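Local coordinates for protein of unknown function with a Fic domain (Bacteroides thetaiotaomicron VPI-5482, PDB 3CUC) that is of unknown function but carries a Fic domain, which places this largely helical bacterial protein in the Fic/DOC family, at residues 6-20 and 266-278. Sequence-based numbering, arbitrary orientation.
Sequences NIKQLYSKWKSLQPL and LIRSLTLAIKAAK
Ile7 opens the interface by crossing Ile267 at about a right angle, its CB 3.9 Å from Ile267 CG1, while its CD1 reaches on to Leu266 CD2. One turn later Leu10 enters the partner helix as a knob, in a hole formed by Ile267, Leu270, Thr271 and Ile274. Its two methyls divide the hole: CD1 lies 3.7 Å from Ile267 CG2, whereas CD2 faces the CD1 of Ile274. The Thr271 hydroxyl beside them is already engaged within its own helix, OG1 donating to Ile267 O at 2.8 Å, which uses the hydroxyl's proton and probably eases its place beside the leucine methyls. The packing is reciprocal, since Leu270 is a knob among Ile7, Leu10, Tyr11 and Trp14; CG of Leu270 points away from its own carbonyl carbon (chi1 -77°), and the fork beyond it sends CD1 towards Leu10 and CD2 to Trp14 CB. The ring of Tyr11 stacks with that of Tyr216. Lys13 contributes its aliphatic part, CG resting 3.6 Å from Ile274 CD1, while its amino group remains near that of Lys278, NZ to NZ 4.7 Å, a probably mildly unfavourable pair. The buried indole of Trp14 brings its six-membered ring to Ala273 CB; Gln18 CD lies over one face, toward the rim, and NE1 is satisfied by Gly215 O. Gln18 NE2 is fixed in turn by Trp14 O at 3.1 Å, approaching from above the carbonyl plane. Further along, Leu17 and Leu20 converge on the small Ala277, whose CB is 3.6 Å from Leu20 CG. With axes 9.5 Å apart and inclined at 35°, this is knobs-into-holes packing of two roughly parallel helices, joining the N-terminal helix 6-16 to the end of helix 256-277 in a largely helical protein of the Fic/DOC family.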
ATOM      1  N   ASN A   6      -9.073 -14.517  16.440  1.00 72.23           N
ATOM      2  CA  ASN A   6      -8.736 -15.335  15.272  1.00 69.77           C
ATOM      3  C   ASN A   6      -7.408 -14.884  14.675  1.00 66.88           C
ATOM      4  O   ASN A   6      -6.532 -15.698  14.405  1.00 66.34           O
ATOM      5  CB  ASN A   6      -9.834 -15.268  14.209  1.00 69.61           C
ATOM      6  CG  ASN A   6      -9.556 -16.185  13.031  1.00 71.16           C
ATOM      7  OD1 ASN A   6      -9.062 -17.299  13.203  1.00 69.08           O
ATOM      8  ND2 ASN A   6      -9.863 -15.717  11.825  1.00 75.60           N
ATOM      9  N   ILE A   7      -7.274 -13.576  14.485  1.00 63.73           N
ATOM     10  CA  ILE A   7      -6.060 -12.978  13.936  1.00 60.88           C
ATOM     11  C   ILE A   7      -4.844 -13.149  14.848  1.00 59.84           C
ATOM     12  O   ILE A   7      -3.730 -13.329  14.372  1.00 59.05           O
ATOM     13  CB  ILE A   7      -6.281 -11.474  13.626  1.00 60.72           C
ATOM     14  CG1 ILE A   7      -5.048 -10.859  12.961  1.00 57.44           C
ATOM     15  CG2 ILE A   7      -6.655 -10.704  14.892  1.00 58.92           C
ATOM     16  CD1 ILE A   7      -5.343  -9.598  12.200  1.00 51.11           C
ATOM     17  N   LYS A   8      -5.063 -13.099  16.157  1.00 59.33           N
ATOM     18  CA  LYS A   8      -3.970 -13.234  17.128  1.00 58.17           C
ATOM     19  C   LYS A   8      -3.392 -14.654  17.161  1.00 56.85           C
ATOM     20  O   LYS A   8      -2.203 -14.847  17.395  1.00 56.53           O
ATOM     21  CB  LYS A   8      -4.441 -12.811  18.526  1.00 58.32           C
ATOM     22  CG  LYS A   8      -4.546 -11.306  18.690  1.00 57.87           C
ATOM     23  CD  LYS A   8      -5.061 -10.922  20.059  1.00 58.86           C
ATOM     24  CE  LYS A   8      -5.072  -9.412  20.244  1.00 59.67           C
ATOM     25  NZ  LYS A   8      -6.059  -8.975  21.277  1.00 61.02           N
ATOM     26  N   GLN A   9      -4.251 -15.635  16.922  1.00 55.12           N
ATOM     27  CA  GLN A   9      -3.867 -17.039  16.896  1.00 53.84           C
ATOM     28  C   GLN A   9      -3.049 -17.325  15.654  1.00 52.33           C
ATOM     29  O   GLN A   9      -2.052 -18.043  15.705  1.00 51.07           O
ATOM     30  CB  GLN A   9      -5.129 -17.889  16.871  1.00 54.22           C
ATOM     31  CG  GLN A   9      -4.951 -19.337  17.211  1.00 57.74           C
ATOM     32  CD  GLN A   9      -6.294 -20.007  17.431  1.00 65.09           C
ATOM     33  OE1 GLN A   9      -6.619 -20.431  18.547  1.00 64.29           O
ATOM     34  NE2 GLN A   9      -7.104 -20.072  16.368  1.00 69.89           N
ATOM     35  N   LEU A  10      -3.508 -16.764  14.535  1.00 51.75           N
ATOM     36  CA  LEU A  10      -2.832 -16.880  13.255  1.00 49.42           C
ATOM     37  C   LEU A  10      -1.457 -16.224  13.311  1.00 48.80           C
ATOM     38  O   LEU A  10      -0.474 -16.801  12.853  1.00 47.79           O
ATOM     39  CB  LEU A  10      -3.668 -16.237  12.147  1.00 48.88           C
ATOM     40  CG  LEU A  10      -4.900 -16.991  11.637  1.00 46.14           C
ATOM     41  CD1 LEU A  10      -5.668 -16.131  10.630  1.00 41.16           C
ATOM     42  CD2 LEU A  10      -4.520 -18.335  11.016  1.00 39.24           C
ATOM     43  N   TYR A  11      -1.392 -15.023  13.880  1.00 48.62           N
ATOM     44  CA  TYR A  11      -0.115 -14.325  14.062  1.00 48.23           C
ATOM     45  C   TYR A  11       0.868 -15.134  14.907  1.00 47.03           C
ATOM     46  O   TYR A  11       2.026 -15.302  14.539  1.00 46.27           O
ATOM     47  CB  TYR A  11      -0.322 -12.963  14.723  1.00 48.77           C
ATOM     48  CG  TYR A  11       0.969 -12.199  14.839  1.00 51.33           C
ATOM     49  CD1 TYR A  11       1.605 -11.705  13.701  1.00 53.41           C
ATOM     50  CD2 TYR A  11       1.581 -11.995  16.076  1.00 50.51           C
ATOM     51  CE1 TYR A  11       2.807 -11.019  13.790  1.00 54.23           C
ATOM     52  CE2 TYR A  11       2.782 -11.309  16.174  1.00 51.38           C
ATOM     53  CZ  TYR A  11       3.391 -10.823  15.025  1.00 53.79           C
ATOM     54  OH  TYR A  11       4.580 -10.140  15.098  1.00 55.16           O
ATOM     55  N   SER A  12       0.394 -15.617  16.051  1.00 45.87           N
ATOM     56  CA  SER A  12       1.198 -16.449  16.927  1.00 45.15           C
ATOM     57  C   SER A  12       1.757 -17.659  16.190  1.00 45.53           C
ATOM     58  O   SER A  12       2.929 -17.988  16.347  1.00 46.39           O
ATOM     59  CB  SER A  12       0.373 -16.920  18.120  1.00 44.79           C
ATOM     60  OG  SER A  12       1.077 -17.915  18.836  1.00 44.34           O
ATOM     61  N   LYS A  13       0.917 -18.316  15.396  1.00 45.58           N
ATOM     62  CA  LYS A  13       1.335 -19.490  14.641  1.00 46.23           C
ATOM     63  C   LYS A  13       2.387 -19.111  13.613  1.00 46.33           C
ATOM     64  O   LYS A  13       3.347 -19.842  13.391  1.00 45.26           O
ATOM     65  CB  LYS A  13       0.135 -20.132  13.944  1.00 46.63           C
ATOM     66  CG  LYS A  13       0.452 -21.400  13.149  1.00 49.24           C
ATOM     67  CD  LYS A  13       0.790 -22.570  14.070  1.00 56.18           C
ATOM     68  CE  LYS A  13       1.220 -23.801  13.284  1.00 59.53           C
ATOM     69  NZ  LYS A  13       1.359 -24.973  14.195  1.00 62.27           N
ATOM     70  N   TRP A  14       2.184 -17.964  12.981  1.00 47.55           N
ATOM     71  CA  TRP A  14       3.108 -17.456  11.971  1.00 48.93           C
ATOM     72  C   TRP A  14       4.478 -17.201  12.571  1.00 49.78           C
ATOM     73  O   TRP A  14       5.479 -17.656  12.026  1.00 51.22           O
ATOM     74  CB  TRP A  14       2.542 -16.181  11.335  1.00 49.67           C
ATOM     75  CG  TRP A  14       3.525 -15.308  10.608  1.00 49.19           C
ATOM     76  CD1 TRP A  14       3.976 -14.083  11.004  1.00 50.00           C
ATOM     77  CD2 TRP A  14       4.139 -15.571   9.346  1.00 47.84           C
ATOM     78  NE1 TRP A  14       4.842 -13.574  10.072  1.00 50.31           N
ATOM     79  CE2 TRP A  14       4.959 -14.467   9.042  1.00 50.36           C
ATOM     80  CE3 TRP A  14       4.082 -16.637   8.445  1.00 50.60           C
ATOM     81  CZ2 TRP A  14       5.721 -14.399   7.874  1.00 53.07           C
ATOM     82  CZ3 TRP A  14       4.841 -16.569   7.278  1.00 51.19           C
ATOM     83  CH2 TRP A  14       5.648 -15.458   7.005  1.00 51.31           C
ATOM     84  N   LYS A  15       4.521 -16.496  13.697  1.00 50.12           N
ATOM     85  CA  LYS A  15       5.793 -16.223  14.381  1.00 50.39           C
ATOM     86  C   LYS A  15       6.530 -17.520  14.744  1.00 49.09           C
ATOM     87  O   LYS A  15       7.752 -17.570  14.678  1.00 48.36           O
ATOM     88  CB  LYS A  15       5.592 -15.324  15.622  1.00 50.72           C
ATOM     89  CG  LYS A  15       5.543 -13.814  15.310  1.00 53.75           C
ATOM     90  CD  LYS A  15       6.939 -13.219  15.091  1.00 56.97           C
ATOM     91  N   SER A  16       5.783 -18.567  15.091  1.00 49.49           N
ATOM     92  CA  SER A  16       6.377 -19.839  15.515  1.00 50.56           C
ATOM     93  C   SER A  16       7.045 -20.586  14.366  1.00 51.08           C
ATOM     94  O   SER A  16       7.920 -21.425  14.585  1.00 51.77           O
ATOM     95  CB  SER A  16       5.328 -20.749  16.157  1.00 50.22           C
ATOM     96  OG  SER A  16       4.546 -21.402  15.171  1.00 53.79           O
ATOM     97  N   LEU A  17       6.627 -20.294  13.144  1.00 51.38           N
ATOM     98  CA  LEU A  17       7.146 -20.997  11.982  1.00 52.17           C
ATOM     99  C   LEU A  17       8.340 -20.280  11.362  1.00 53.01           C
ATOM    100  O   LEU A  17       8.916 -20.765  10.388  1.00 52.65           O
ATOM    101  CB  LEU A  17       6.043 -21.164  10.940  1.00 52.56           C
ATOM    102  CG  LEU A  17       4.857 -22.027  11.370  1.00 52.13           C
ATOM    103  CD1 LEU A  17       3.685 -21.830  10.408  1.00 52.70           C
ATOM    104  CD2 LEU A  17       5.251 -23.483  11.445  1.00 48.56           C
ATOM    105  N   GLN A  18       8.710 -19.132  11.928  1.00 54.26           N
ATOM    106  CA  GLN A  18       9.865 -18.370  11.453  1.00 54.65           C
ATOM    107  C   GLN A  18      11.171 -19.013  11.934  1.00 55.62           C
ATOM    108  O   GLN A  18      11.288 -19.391  13.107  1.00 56.33           O
ATOM    109  CB  GLN A  18       9.806 -16.927  11.951  1.00 54.17           C
ATOM    110  CG  GLN A  18       8.525 -16.192  11.600  1.00 55.39           C
ATOM    111  CD  GLN A  18       8.278 -16.129  10.100  1.00 56.74           C
ATOM    112  OE1 GLN A  18       9.126 -15.666   9.353  1.00 57.99           O
ATOM    113  NE2 GLN A  18       7.116 -16.599   9.660  1.00 52.50           N
ATOM    114  N   PRO A  19      12.156 -19.151  11.032  1.00 56.27           N
ATOM    115  CA  PRO A  19      12.140 -18.796   9.606  1.00 56.45           C
ATOM    116  C   PRO A  19      11.606 -19.928   8.734  1.00 56.10           C
ATOM    117  O   PRO A  19      11.776 -21.103   9.072  1.00 56.29           O
ATOM    118  CB  PRO A  19      13.613 -18.565   9.301  1.00 55.70           C
ATOM    119  CG  PRO A  19      14.316 -19.519  10.202  1.00 56.83           C
ATOM    120  CD  PRO A  19      13.451 -19.729  11.424  1.00 56.10           C
ATOM    121  N   LEU A  20      10.961 -19.574   7.627  1.00 56.00           N
ATOM    122  CA  LEU A  20      10.489 -20.575   6.676  1.00 55.90           C
ATOM    123  C   LEU A  20      11.661 -21.170   5.910  1.00 56.11           C
ATOM    124  O   LEU A  20      12.642 -20.477   5.623  1.00 54.89           O
ATOM    125  CB  LEU A  20       9.499 -19.973   5.672  1.00 56.31           C
ATOM    126  CG  LEU A  20       8.043 -19.833   6.109  1.00 56.48           C
ATOM    127  CD1 LEU A  20       7.915 -18.769   7.187  1.00 59.26           C
ATOM    128  CD2 LEU A  20       7.160 -19.511   4.911  1.00 54.57           C
ATOM    129  N   LEU A 266      -4.914  -9.167   6.384  1.00 48.08           N
ATOM    130  CA  LEU A 266      -3.797  -9.757   7.102  1.00 47.03           C
ATOM    131  C   LEU A 266      -4.134 -11.183   7.518  1.00 45.47           C
ATOM    132  O   LEU A 266      -3.266 -12.047   7.505  1.00 45.27           O
ATOM    133  CB  LEU A 266      -3.433  -8.908   8.311  1.00 47.52           C
ATOM    134  CG  LEU A 266      -2.163  -9.299   9.055  1.00 49.48           C
ATOM    135  CD1 LEU A 266      -0.944  -9.206   8.160  1.00 49.42           C
ATOM    136  CD2 LEU A 266      -2.011  -8.391  10.252  1.00 49.51           C
ATOM    137  N   ILE A 267      -5.398 -11.425   7.857  1.00 44.52           N
ATOM    138  CA  ILE A 267      -5.876 -12.785   8.125  1.00 44.35           C
ATOM    139  C   ILE A 267      -5.667 -13.690   6.913  1.00 45.31           C
ATOM    140  O   ILE A 267      -5.194 -14.815   7.049  1.00 44.37           O
ATOM    141  CB  ILE A 267      -7.369 -12.806   8.549  1.00 44.20           C
ATOM    142  CG1 ILE A 267      -7.522 -12.305   9.986  1.00 45.09           C
ATOM    143  CG2 ILE A 267      -7.948 -14.214   8.454  1.00 39.77           C
ATOM    144  CD1 ILE A 267      -8.954 -12.165  10.435  1.00 42.12           C
ATOM    145  N   ARG A 268      -6.005 -13.187   5.730  1.00 47.65           N
ATOM    146  CA  ARG A 268      -5.814 -13.946   4.499  1.00 50.10           C
ATOM    147  C   ARG A 268      -4.333 -14.241   4.252  1.00 48.05           C
ATOM    148  O   ARG A 268      -3.989 -15.373   3.924  1.00 49.03           O
ATOM    149  CB  ARG A 268      -6.414 -13.206   3.296  1.00 50.30           C
ATOM    150  CG  ARG A 268      -6.503 -14.069   2.029  1.00 55.86           C
ATOM    151  CD  ARG A 268      -6.631 -13.254   0.731  1.00 57.85           C
ATOM    152  NE  ARG A 268      -6.134 -14.028  -0.415  1.00 68.74           N
ATOM    153  CZ  ARG A 268      -5.008 -13.793  -1.102  1.00 71.98           C
ATOM    154  NH1 ARG A 268      -4.202 -12.764  -0.819  1.00 69.44           N
ATOM    155  NH2 ARG A 268      -4.690 -14.600  -2.112  1.00 72.93           N
ATOM    156  N   SER A 269      -3.470 -13.234   4.424  1.00 46.83           N
ATOM    157  CA  SER A 269      -2.020 -13.388   4.205  1.00 46.11           C
ATOM    158  C   SER A 269      -1.421 -14.381   5.182  1.00 46.18           C
ATOM    159  O   SER A 269      -0.649 -15.260   4.789  1.00 46.71           O
ATOM    160  CB  SER A 269      -1.278 -12.057   4.365  1.00 45.50           C
ATOM    161  OG  SER A 269      -1.660 -11.111   3.384  1.00 49.28           O
ATOM    162  N   LEU A 270      -1.773 -14.227   6.458  1.00 45.54           N
ATOM    163  CA  LEU A 270      -1.301 -15.122   7.501  1.00 44.98           C
ATOM    164  C   LEU A 270      -1.713 -16.564   7.214  1.00 45.73           C
ATOM    165  O   LEU A 270      -0.906 -17.484   7.351  1.00 46.07           O
ATOM    166  CB  LEU A 270      -1.818 -14.670   8.873  1.00 44.38           C
ATOM    167  CG  LEU A 270      -1.089 -13.476   9.501  1.00 42.28           C
ATOM    168  CD1 LEU A 270      -1.897 -12.901  10.647  1.00 35.71           C
ATOM    169  CD2 LEU A 270       0.321 -13.871   9.975  1.00 35.13           C
ATOM    170  N   THR A 271      -2.962 -16.756   6.800  1.00 46.01           N
ATOM    171  CA  THR A 271      -3.463 -18.100   6.534  1.00 46.20           C
ATOM    172  C   THR A 271      -2.698 -18.739   5.380  1.00 47.07           C
ATOM    173  O   THR A 271      -2.272 -19.884   5.475  1.00 47.18           O
ATOM    174  CB  THR A 271      -4.967 -18.097   6.232  1.00 45.77           C
ATOM    175  OG1 THR A 271      -5.676 -17.550   7.351  1.00 46.17           O
ATOM    176  CG2 THR A 271      -5.457 -19.510   5.978  1.00 41.57           C
ATOM    177  N   LEU A 272      -2.516 -17.990   4.299  1.00 47.91           N
ATOM    178  CA  LEU A 272      -1.739 -18.474   3.164  1.00 49.46           C
ATOM    179  C   LEU A 272      -0.275 -18.710   3.523  1.00 49.21           C
ATOM    180  O   LEU A 272       0.324 -19.686   3.064  1.00 49.80           O
ATOM    181  CB  LEU A 272      -1.824 -17.501   1.979  1.00 49.54           C
ATOM    182  CG  LEU A 272      -2.643 -17.955   0.771  1.00 52.94           C
ATOM    183  CD1 LEU A 272      -4.068 -18.350   1.206  1.00 55.16           C
ATOM    184  CD2 LEU A 272      -2.652 -16.862  -0.319  1.00 51.59           C
ATOM    185  N   ALA A 273       0.305 -17.810   4.315  1.00 48.48           N
ATOM    186  CA  ALA A 273       1.725 -17.890   4.642  1.00 47.81           C
ATOM    187  C   ALA A 273       1.998 -19.091   5.544  1.00 47.33           C
ATOM    188  O   ALA A 273       2.975 -19.815   5.340  1.00 47.57           O
ATOM    189  CB  ALA A 273       2.193 -16.611   5.291  1.00 47.75           C
ATOM    190  N   ILE A 274       1.123 -19.307   6.523  1.00 46.90           N
ATOM    191  CA  ILE A 274       1.188 -20.503   7.373  1.00 47.04           C
ATOM    192  C   ILE A 274       1.089 -21.772   6.516  1.00 48.65           C
ATOM    193  O   ILE A 274       1.807 -22.754   6.741  1.00 48.74           O
ATOM    194  CB  ILE A 274       0.069 -20.501   8.456  1.00 45.69           C
ATOM    195  CG1 ILE A 274       0.370 -19.455   9.529  1.00 44.26           C
ATOM    196  CG2 ILE A 274      -0.065 -21.870   9.103  1.00 39.89           C
ATOM    197  CD1 ILE A 274      -0.758 -19.241  10.502  1.00 42.15           C
ATOM    198  N   LYS A 275       0.202 -21.731   5.527  1.00 50.00           N
ATOM    199  CA  LYS A 275      -0.009 -22.857   4.627  1.00 51.73           C
ATOM    200  C   LYS A 275       1.284 -23.166   3.865  1.00 51.66           C
ATOM    201  O   LYS A 275       1.679 -24.326   3.743  1.00 51.11           O
ATOM    202  CB  LYS A 275      -1.158 -22.533   3.663  1.00 52.77           C
ATOM    203  CG  LYS A 275      -2.052 -23.714   3.296  1.00 59.07           C
ATOM    204  CD  LYS A 275      -3.472 -23.249   2.940  1.00 63.29           C
ATOM    205  CE  LYS A 275      -4.183 -24.231   2.010  1.00 65.92           C
ATOM    206  NZ  LYS A 275      -4.189 -25.616   2.543  1.00 67.56           N
ATOM    207  N   ALA A 276       1.946 -22.115   3.385  1.00 52.30           N
ATOM    208  CA  ALA A 276       3.214 -22.249   2.672  1.00 52.90           C
ATOM    209  C   ALA A 276       4.299 -22.813   3.582  1.00 54.30           C
ATOM    210  O   ALA A 276       4.989 -23.759   3.206  1.00 54.57           O
ATOM    211  CB  ALA A 276       3.651 -20.907   2.102  1.00 52.18           C
ATOM    212  N   ALA A 277       4.434 -22.240   4.780  1.00 56.04           N
ATOM    213  CA  ALA A 277       5.405 -22.710   5.781  1.00 57.03           C
ATOM    214  C   ALA A 277       5.272 -24.209   6.055  1.00 58.34           C
ATOM    215  O   ALA A 277       6.269 -24.915   6.173  1.00 59.08           O
ATOM    216  CB  ALA A 277       5.254 -21.929   7.081  1.00 56.74           C
ATOM    217  N   LYS A 278       4.037 -24.694   6.134  1.00 60.18           N
ATOM    218  CA  LYS A 278       3.770 -26.120   6.335  1.00 61.49           C
ATOM    219  C   LYS A 278       3.995 -26.973   5.079  1.00 62.50           C
ATOM    220  O   LYS A 278       3.712 -28.163   5.095  1.00 62.62           O
ATOM    221  CB  LYS A 278       2.331 -26.314   6.820  1.00 61.95           C
ATOM    222  CG  LYS A 278       2.049 -25.773   8.216  1.00 62.60           C
ATOM    223  CD  LYS A 278       0.568 -25.940   8.550  1.00 66.21           C
ATOM    224  CE  LYS A 278       0.289 -25.777  10.033  1.00 68.87           C
ATOM    225  NZ  LYS A 278      -1.176 -25.776  10.315  1.00 70.39           N
TER